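Local coordinates for protein probable glutathione reductase (Sinorhizobium meliloti, PDB 4DNA) that probably catalyses the NADPH-dependent reduction of glutathione disulfide to glutathione, as a homodimer carrying one FAD per subunit, at residues 38-50 and 88-100. Residues are numbered along the deposited sequence; the frame is centred on the assembly and turned at random.
With FAD (flavin-adenine dinucleotide), chain C.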
loop_
_atom_site.group_PDB
_atom_site.type_symbol
_atom_site.label_atom_id
_atom_site.label_comp_id
_atom_site.label_asym_id
_atom_site.label_seq_id
_atom_site.Cartn_x
_atom_site.Cartn_y
_atom_site.Cartn_z
ATOM N N ARG A 38 7.925 -24.375 -20.789
ATOM C CA ARG A 38 8.414 -22.990 -20.846
ATOM C C ARG A 38 9.107 -22.565 -19.549
ATOM O O ARG A 38 8.518 -22.650 -18.466
ATOM C CB ARG A 38 7.271 -22.020 -21.175
ATOM C CG ARG A 38 6.791 -22.058 -22.613
ATOM C CD ARG A 38 5.731 -21.002 -22.866
ATOM N NE ARG A 38 6.299 -19.701 -23.213
ATOM C CZ ARG A 38 5.572 -18.623 -23.504
ATOM N NH1 ARG A 38 4.245 -18.675 -23.496
ATOM N NH2 ARG A 38 6.177 -17.485 -23.812
ATOM N N TYR A 39 10.358 -22.113 -19.678
ATOM C CA TYR A 39 11.179 -21.667 -18.544
ATOM C C TYR A 39 10.574 -20.466 -17.807
ATOM O O TYR A 39 10.094 -19.513 -18.434
ATOM C CB TYR A 39 12.623 -21.380 -18.995
ATOM C CG TYR A 39 13.487 -22.631 -19.063
ATOM C CD1 TYR A 39 14.098 -23.156 -17.910
ATOM C CD2 TYR A 39 13.684 -23.302 -20.269
ATOM C CE1 TYR A 39 14.875 -24.303 -17.965
ATOM C CE2 TYR A 39 14.465 -24.445 -20.334
ATOM C CZ TYR A 39 15.055 -24.942 -19.184
ATOM O OH TYR A 39 15.821 -26.089 -19.257
ATOM N N GLY A 40 10.598 -20.522 -16.475
ATOM C CA GLY A 40 9.952 -19.505 -15.638
ATOM C C GLY A 40 8.819 -20.115 -14.834
ATOM O O GLY A 40 8.444 -19.580 -13.792
ATOM N N GLY A 41 8.270 -21.228 -15.330
ATOM C CA GLY A 41 7.304 -22.039 -14.589
ATOM C C GLY A 41 5.927 -21.419 -14.469
ATOM O O GLY A 41 5.658 -20.380 -15.075
ATOM N N THR A 42 5.055 -22.045 -13.683
ATOM C CA THR A 42 3.680 -21.551 -13.505
ATOM C C THR A 42 3.596 -20.052 -13.192
ATOM O O THR A 42 2.870 -19.325 -13.857
ATOM C CB THR A 42 2.894 -22.340 -12.424
ATOM O OG1 THR A 42 3.006 -23.746 -12.671
ATOM C CG2 THR A 42 1.442 -21.964 -12.460
ATOM N N CYS A 43 4.335 -19.594 -12.189
ATOM C CA CYS A 43 4.159 -18.228 -11.722
ATOM C C CYS A 43 4.273 -17.251 -12.876
ATOM O O CYS A 43 3.381 -16.409 -13.080
ATOM C CB CYS A 43 5.176 -17.864 -10.635
ATOM S SG CYS A 43 4.874 -16.240 -9.881
ATOM N N VAL A 44 5.373 -17.380 -13.623
ATOM C CA VAL A 44 5.670 -16.505 -14.743
ATOM C C VAL A 44 4.653 -16.705 -15.860
ATOM O O VAL A 44 4.056 -15.746 -16.350
ATOM C CB VAL A 44 7.102 -16.743 -15.299
ATOM C CG1 VAL A 44 7.316 -15.996 -16.615
ATOM C CG2 VAL A 44 8.160 -16.339 -14.280
ATOM N N ILE A 45 4.445 -17.951 -16.258
ATOM C CA ILE A 45 3.738 -18.203 -17.498
ATOM C C ILE A 45 2.228 -18.179 -17.372
ATOM O O ILE A 45 1.563 -17.573 -18.199
ATOM C CB ILE A 45 4.279 -19.458 -18.204
ATOM C CG1 ILE A 45 5.462 -19.040 -19.068
ATOM C CG2 ILE A 45 3.221 -20.120 -19.078
ATOM C CD1 ILE A 45 6.691 -19.860 -18.824
ATOM N N ARG A 46 1.693 -18.802 -16.328
ATOM C CA ARG A 46 0.252 -18.969 -16.183
ATOM C C ARG A 46 -0.185 -18.985 -14.707
ATOM O O ARG A 46 -1.076 -19.755 -14.298
ATOM C CB ARG A 46 -0.214 -20.212 -16.952
ATOM C CG ARG A 46 0.649 -21.443 -16.741
ATOM C CD ARG A 46 0.445 -22.497 -17.812
ATOM N NE ARG A 46 1.246 -23.675 -17.491
ATOM C CZ ARG A 46 1.194 -24.851 -18.117
ATOM N NH1 ARG A 46 0.367 -25.054 -19.142
ATOM N NH2 ARG A 46 1.984 -25.839 -17.705
ATOM N N GLY A 47 0.440 -18.104 -13.925
ATOM C CA GLY A 47 0.153 -17.951 -12.509
ATOM C C GLY A 47 0.275 -16.492 -12.093
ATOM O O GLY A 47 -0.302 -15.609 -12.747
ATOM N N CYS A 48 1.041 -16.243 -11.022
ATOM C CA CYS A 48 1.075 -14.948 -10.347
ATOM C C CYS A 48 1.209 -13.799 -11.336
ATOM O O CYS A 48 0.376 -12.895 -11.324
ATOM C CB CYS A 48 2.194 -14.874 -9.295
ATOM S SG CYS A 48 3.056 -16.419 -8.878
ATOM N N VAL A 49 2.240 -13.850 -12.193
ATOM C CA VAL A 49 2.535 -12.762 -13.150
ATOM C C VAL A 49 1.330 -12.463 -14.032
ATOM O O VAL A 49 0.701 -11.423 -13.860
ATOM C CB VAL A 49 3.796 -13.005 -14.041
ATOM C CG1 VAL A 49 3.903 -11.947 -15.135
ATOM C CG2 VAL A 49 5.076 -13.019 -13.218
ATOM N N PRO A 50 0.993 -13.373 -14.970
ATOM C CA PRO A 50 -0.153 -13.050 -15.824
ATOM C C PRO A 50 -1.398 -12.715 -15.012
ATOM O O PRO A 50 -2.159 -11.823 -15.398
ATOM C CB PRO A 50 -0.385 -14.328 -16.643
ATOM C CG PRO A 50 0.457 -15.374 -16.011
ATOM C CD PRO A 50 1.570 -14.686 -15.291
ATOM N N LYS A 88 0.028 -9.630 -22.901
ATOM C CA LYS A 88 0.517 -10.575 -21.903
ATOM C C LYS A 88 1.619 -11.479 -22.450
ATOM O O LYS A 88 2.655 -11.629 -21.812
ATOM C CB LYS A 88 -0.644 -11.389 -21.326
ATOM C CG LYS A 88 -0.302 -12.284 -20.147
ATOM C CD LYS A 88 0.121 -13.653 -20.623
ATOM C CE LYS A 88 -0.936 -14.250 -21.523
ATOM N NZ LYS A 88 -0.356 -15.311 -22.392
ATOM N N GLU A 89 1.409 -12.071 -23.622
ATOM C CA GLU A 89 2.421 -12.946 -24.182
ATOM C C GLU A 89 3.740 -12.227 -24.395
ATOM O O GLU A 89 4.808 -12.817 -24.200
ATOM C CB GLU A 89 1.979 -13.550 -25.499
ATOM C CG GLU A 89 1.172 -14.821 -25.368
ATOM C CD GLU A 89 1.885 -15.988 -24.701
ATOM O OE1 GLU A 89 3.031 -16.337 -25.076
ATOM O OE2 GLU A 89 1.237 -16.595 -23.818
ATOM N N GLN A 90 3.667 -10.958 -24.792
ATOM C CA GLN A 90 4.884 -10.223 -25.093
ATOM C C GLN A 90 5.706 -10.135 -23.825
ATOM O O GLN A 90 6.936 -10.185 -23.871
ATOM C CB GLN A 90 4.616 -8.830 -25.699
ATOM C CG GLN A 90 5.884 -8.164 -26.246
ATOM C CD GLN A 90 5.655 -7.233 -27.439
ATOM O OE1 GLN A 90 4.985 -6.194 -27.330
ATOM N NE2 GLN A 90 6.249 -7.585 -28.584
ATOM N N GLU A 91 5.017 -10.046 -22.694
ATOM C CA GLU A 91 5.686 -9.874 -21.420
ATOM C C GLU A 91 6.228 -11.182 -20.869
ATOM O O GLU A 91 7.375 -11.238 -20.409
ATOM C CB GLU A 91 4.769 -9.204 -20.395
ATOM C CG GLU A 91 5.440 -8.892 -19.058
ATOM C CD GLU A 91 6.770 -8.131 -19.182
ATOM O OE1 GLU A 91 7.068 -7.503 -20.232
ATOM O OE2 GLU A 91 7.536 -8.144 -18.197
ATOM N N ILE A 92 5.417 -12.233 -20.909
ATOM C CA ILE A 92 5.866 -13.502 -20.372
ATOM C C ILE A 92 6.987 -14.069 -21.227
ATOM O O ILE A 92 7.900 -14.704 -20.710
ATOM C CB ILE A 92 4.712 -14.488 -20.152
ATOM C CG1 ILE A 92 4.169 -15.028 -21.467
ATOM C CG2 ILE A 92 3.594 -13.806 -19.377
ATOM C CD1 ILE A 92 3.399 -16.310 -21.262
ATOM N N ALA A 93 6.934 -13.792 -22.528
ATOM C CA ALA A 93 8.028 -14.169 -23.429
ATOM C C ALA A 93 9.308 -13.448 -23.039
ATOM O O ALA A 93 10.370 -14.063 -23.009
ATOM C CB ALA A 93 7.678 -13.891 -24.885
ATOM N N ARG A 94 9.194 -12.155 -22.727
ATOM C CA ARG A 94 10.327 -11.354 -22.256
ATOM C C ARG A 94 10.886 -11.914 -20.951
ATOM O O ARG A 94 12.094 -12.093 -20.820
ATOM C CB ARG A 94 9.913 -9.895 -22.071
ATOM C CG ARG A 94 11.051 -8.956 -21.713
ATOM C CD ARG A 94 10.556 -7.557 -21.378
ATOM N NE ARG A 94 9.992 -7.469 -20.026
ATOM C CZ ARG A 94 10.710 -7.321 -18.906
ATOM N NH1 ARG A 94 12.044 -7.251 -18.948
ATOM N NH2 ARG A 94 10.091 -7.253 -17.734
ATOM N N LEU A 95 9.998 -12.194 -19.995
ATOM C CA LEU A 95 10.408 -12.786 -18.730
ATOM C C LEU A 95 11.049 -14.144 -18.944
ATOM O O LEU A 95 12.192 -14.355 -18.514
ATOM C CB LEU A 95 9.248 -12.893 -17.751
ATOM C CG LEU A 95 8.738 -11.602 -17.082
ATOM C CD1 LEU A 95 7.675 -11.930 -16.032
ATOM C CD2 LEU A 95 9.864 -10.762 -16.478
ATOM N N GLU A 96 10.331 -15.047 -19.628
ATOM C CA GLU A 96 10.873 -16.364 -20.003
ATOM C C GLU A 96 12.319 -16.231 -20.461
ATOM O O GLU A 96 13.179 -16.983 -20.007
ATOM C CB GLU A 96 10.041 -17.038 -21.110
ATOM C CG GLU A 96 10.681 -18.308 -21.687
ATOM C CD GLU A 96 9.807 -19.070 -22.687
ATOM O OE1 GLU A 96 8.956 -18.467 -23.387
ATOM O OE2 GLU A 96 9.995 -20.304 -22.787
ATOM N N GLY A 97 12.570 -15.259 -21.337
ATOM C CA GLY A 97 13.882 -15.055 -21.922
ATOM C C GLY A 97 14.913 -14.587 -20.922
ATOM O O GLY A 97 16.079 -14.952 -21.009
ATOM N N LEU A 98 14.484 -13.775 -19.966
ATOM C CA LEU A 98 15.383 -13.283 -18.932
ATOM C C LEU A 98 15.835 -14.395 -18.009
ATOM O O LEU A 98 16.981 -14.405 -17.582
ATOM C CB LEU A 98 14.729 -12.178 -18.110
ATOM C CG LEU A 98 14.584 -10.801 -18.746
ATOM C CD1 LEU A 98 13.717 -9.956 -17.832
ATOM C CD2 LEU A 98 15.938 -10.153 -18.977
ATOM N N TYR A 99 14.935 -15.323 -17.700
ATOM C CA TYR A 99 15.292 -16.469 -16.877
ATOM C C TYR A 99 16.277 -17.380 -17.592
ATOM O O TYR A 99 17.241 -17.846 -16.984
ATOM C CB TYR A 99 14.058 -17.257 -16.486
ATOM C CG TYR A 99 13.277 -16.658 -15.348
ATOM C CD1 TYR A 99 12.529 -15.496 -15.525
ATOM C CD2 TYR A 99 13.260 -17.266 -14.093
ATOM C CE1 TYR A 99 11.794 -14.950 -14.484
ATOM C CE2 TYR A 99 12.519 -16.732 -13.044
ATOM C CZ TYR A 99 11.788 -15.575 -13.251
ATOM O OH TYR A 99 11.056 -15.028 -12.229
ATOM N N ARG A 100 16.018 -17.632 -18.876
ATOM C CA ARG A 100 16.925 -18.389 -19.728
ATOM C C ARG A 100 18.287 -17.707 -19.750
ATOM O O ARG A 100 19.314 -18.362 -19.538
ATOM C CB ARG A 100 16.388 -18.506 -21.157
ATOM C CG ARG A 100 15.126 -19.340 -21.332
ATOM C CD ARG A 100 14.822 -19.584 -22.810
ATOM N NE ARG A 100 15.706 -20.602 -23.403
ATOM C CZ ARG A 100 15.348 -21.861 -23.666
ATOM N NH1 ARG A 100 16.215 -22.715 -24.205
ATOM N NH2 ARG A 100 14.115 -22.267 -23.398
HETATM P PA FAD C . 6.476 -24.513 -11.128
HETATM O O1A FAD C . 5.107 -25.167 -11.051
HETATM O O2A FAD C . 6.658 -23.011 -11.128
HETATM O O5B FAD C . 7.241 -25.066 -12.427
HETATM C C5B FAD C . 7.915 -26.331 -12.457
HETATM C C4B FAD C . 8.230 -26.597 -13.920
HETATM O O4B FAD C . 8.632 -27.943 -14.165
HETATM C C3B FAD C . 6.996 -26.343 -14.765
HETATM O O3B FAD C . 7.309 -25.327 -15.729
HETATM C C2B FAD C . 6.674 -27.689 -15.384
HETATM O O2B FAD C . 6.154 -27.546 -16.707
HETATM C C1B FAD C . 8.015 -28.408 -15.367
HETATM N N9A FAD C . 7.915 -29.885 -15.295
HETATM C C8A FAD C . 6.930 -30.561 -14.675
HETATM N N7A FAD C . 7.111 -31.902 -14.740
HETATM C C5A FAD C . 8.251 -32.093 -15.413
HETATM C C6A FAD C . 9.007 -33.288 -15.821
HETATM N N6A FAD C . 8.502 -34.503 -15.493
HETATM N N1A FAD C . 10.163 -33.102 -16.511
HETATM C C2A FAD C . 10.608 -31.860 -16.820
HETATM N N3A FAD C . 9.961 -30.723 -16.474
HETATM C C4A FAD C . 8.791 -30.772 -15.779
HETATM N N1 FAD C . 1.971 -17.805 -5.850
HETATM C C2 FAD C . 2.212 -16.639 -5.209
HETATM O O2 FAD C . 3.127 -16.587 -4.358
HETATM N N3 FAD C . 1.492 -15.531 -5.463
HETATM C C4 FAD C . 0.486 -15.498 -6.361
HETATM O O4 FAD C . -0.151 -14.438 -6.573
HETATM C C4X FAD C . 0.159 -16.746 -7.096
HETATM N N5 FAD C . -0.830 -16.797 -8.016
HETATM C C5X FAD C . -1.090 -17.960 -8.672
HETATM C C6 FAD C . -2.112 -18.013 -9.621
HETATM C C7 FAD C . -2.393 -19.206 -10.294
HETATM C C7M FAD C . -3.506 -19.211 -11.313
HETATM C C8 FAD C . -1.585 -20.435 -10.014
HETATM C C8M FAD C . -1.831 -21.742 -10.717
HETATM C C9 FAD C . -0.570 -20.385 -9.069
HETATM C C9A FAD C . -0.294 -19.200 -8.389
HETATM N N10 FAD C . 0.743 -19.162 -7.434
HETATM C C10 FAD C . 0.989 -17.936 -6.772
HETATM C "C1'" FAD C . 1.520 -20.382 -7.151
HETATM C "C2'" FAD C . 2.887 -20.400 -7.819
HETATM O "O2'" FAD C . 2.734 -20.206 -9.229
HETATM C "C3'" FAD C . 3.617 -21.709 -7.513
HETATM O "O3'" FAD C . 3.553 -21.933 -6.099
HETATM C "C4'" FAD C . 5.082 -21.700 -7.951
HETATM O "O4'" FAD C . 5.152 -21.637 -9.381
HETATM C "C5'" FAD C . 5.808 -22.944 -7.468
HETATM O "O5'" FAD C . 6.814 -23.283 -8.420
HETATM P P FAD C . 7.556 -24.718 -8.473
HETATM O O1P FAD C . 9.038 -24.523 -8.213
HETATM O O2P FAD C . 6.775 -25.730 -7.669
HETATM O O3P FAD C . 7.447 -25.154 -10.015
#
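G40 and I45 lie opposite E96 and I92: the short helix 41-46 runs roughly antiparallel to helix 88-100, at 147° with the axes 9.4 Å apart. G40, within the type II turn from R38 to G41, brings its CA to 5.5 Å from the CA of E96. R38, its chain bent at chi3 (86°), sets its guanidinium between the carboxylates of E89 and E96. R38 NE and NH2 both bond E96 OE1, NE at 2.9 Å; OE1 lies in the guanidinium plane, and both nitrogens reach it from the same face of the carboxylate. R38 NH1 bonds E89 OE1 at 3.1 Å, on its syn lone pair, and K88 NZ, paired with E89 and D165, extends the network. A leucine in place of R38 would probably leave E96 without the cation described here and E89 with K88 alone of the two, weakening the tie between turn and helix. I45 CG1 lies over one face of the R38 guanidinium and meets I92 CD1 at 4.1 Å. V44 splits its branches: CG1, anti to the backbone N, packs on L95 CB at 3.8 Å, while CG2 touches Y99 CZ. V49 CG1 and L95 CD1 meet tip to tip at 3.9 Å. The guanidinium of R100 stands nearly perpendicular to the Y39 ring and pairs with D112; Y39 OH bonds the carbonyl of L111. The contact packs helix 81-106 against the segment bearing the C43-C48 disulfide, whose C48 SG lies 3.3 Å from FAD C10; a redox-active disulfide next to the flavin is characteristic of the FAD domain of this pyridine nucleotide-disulfide oxidoreductase family.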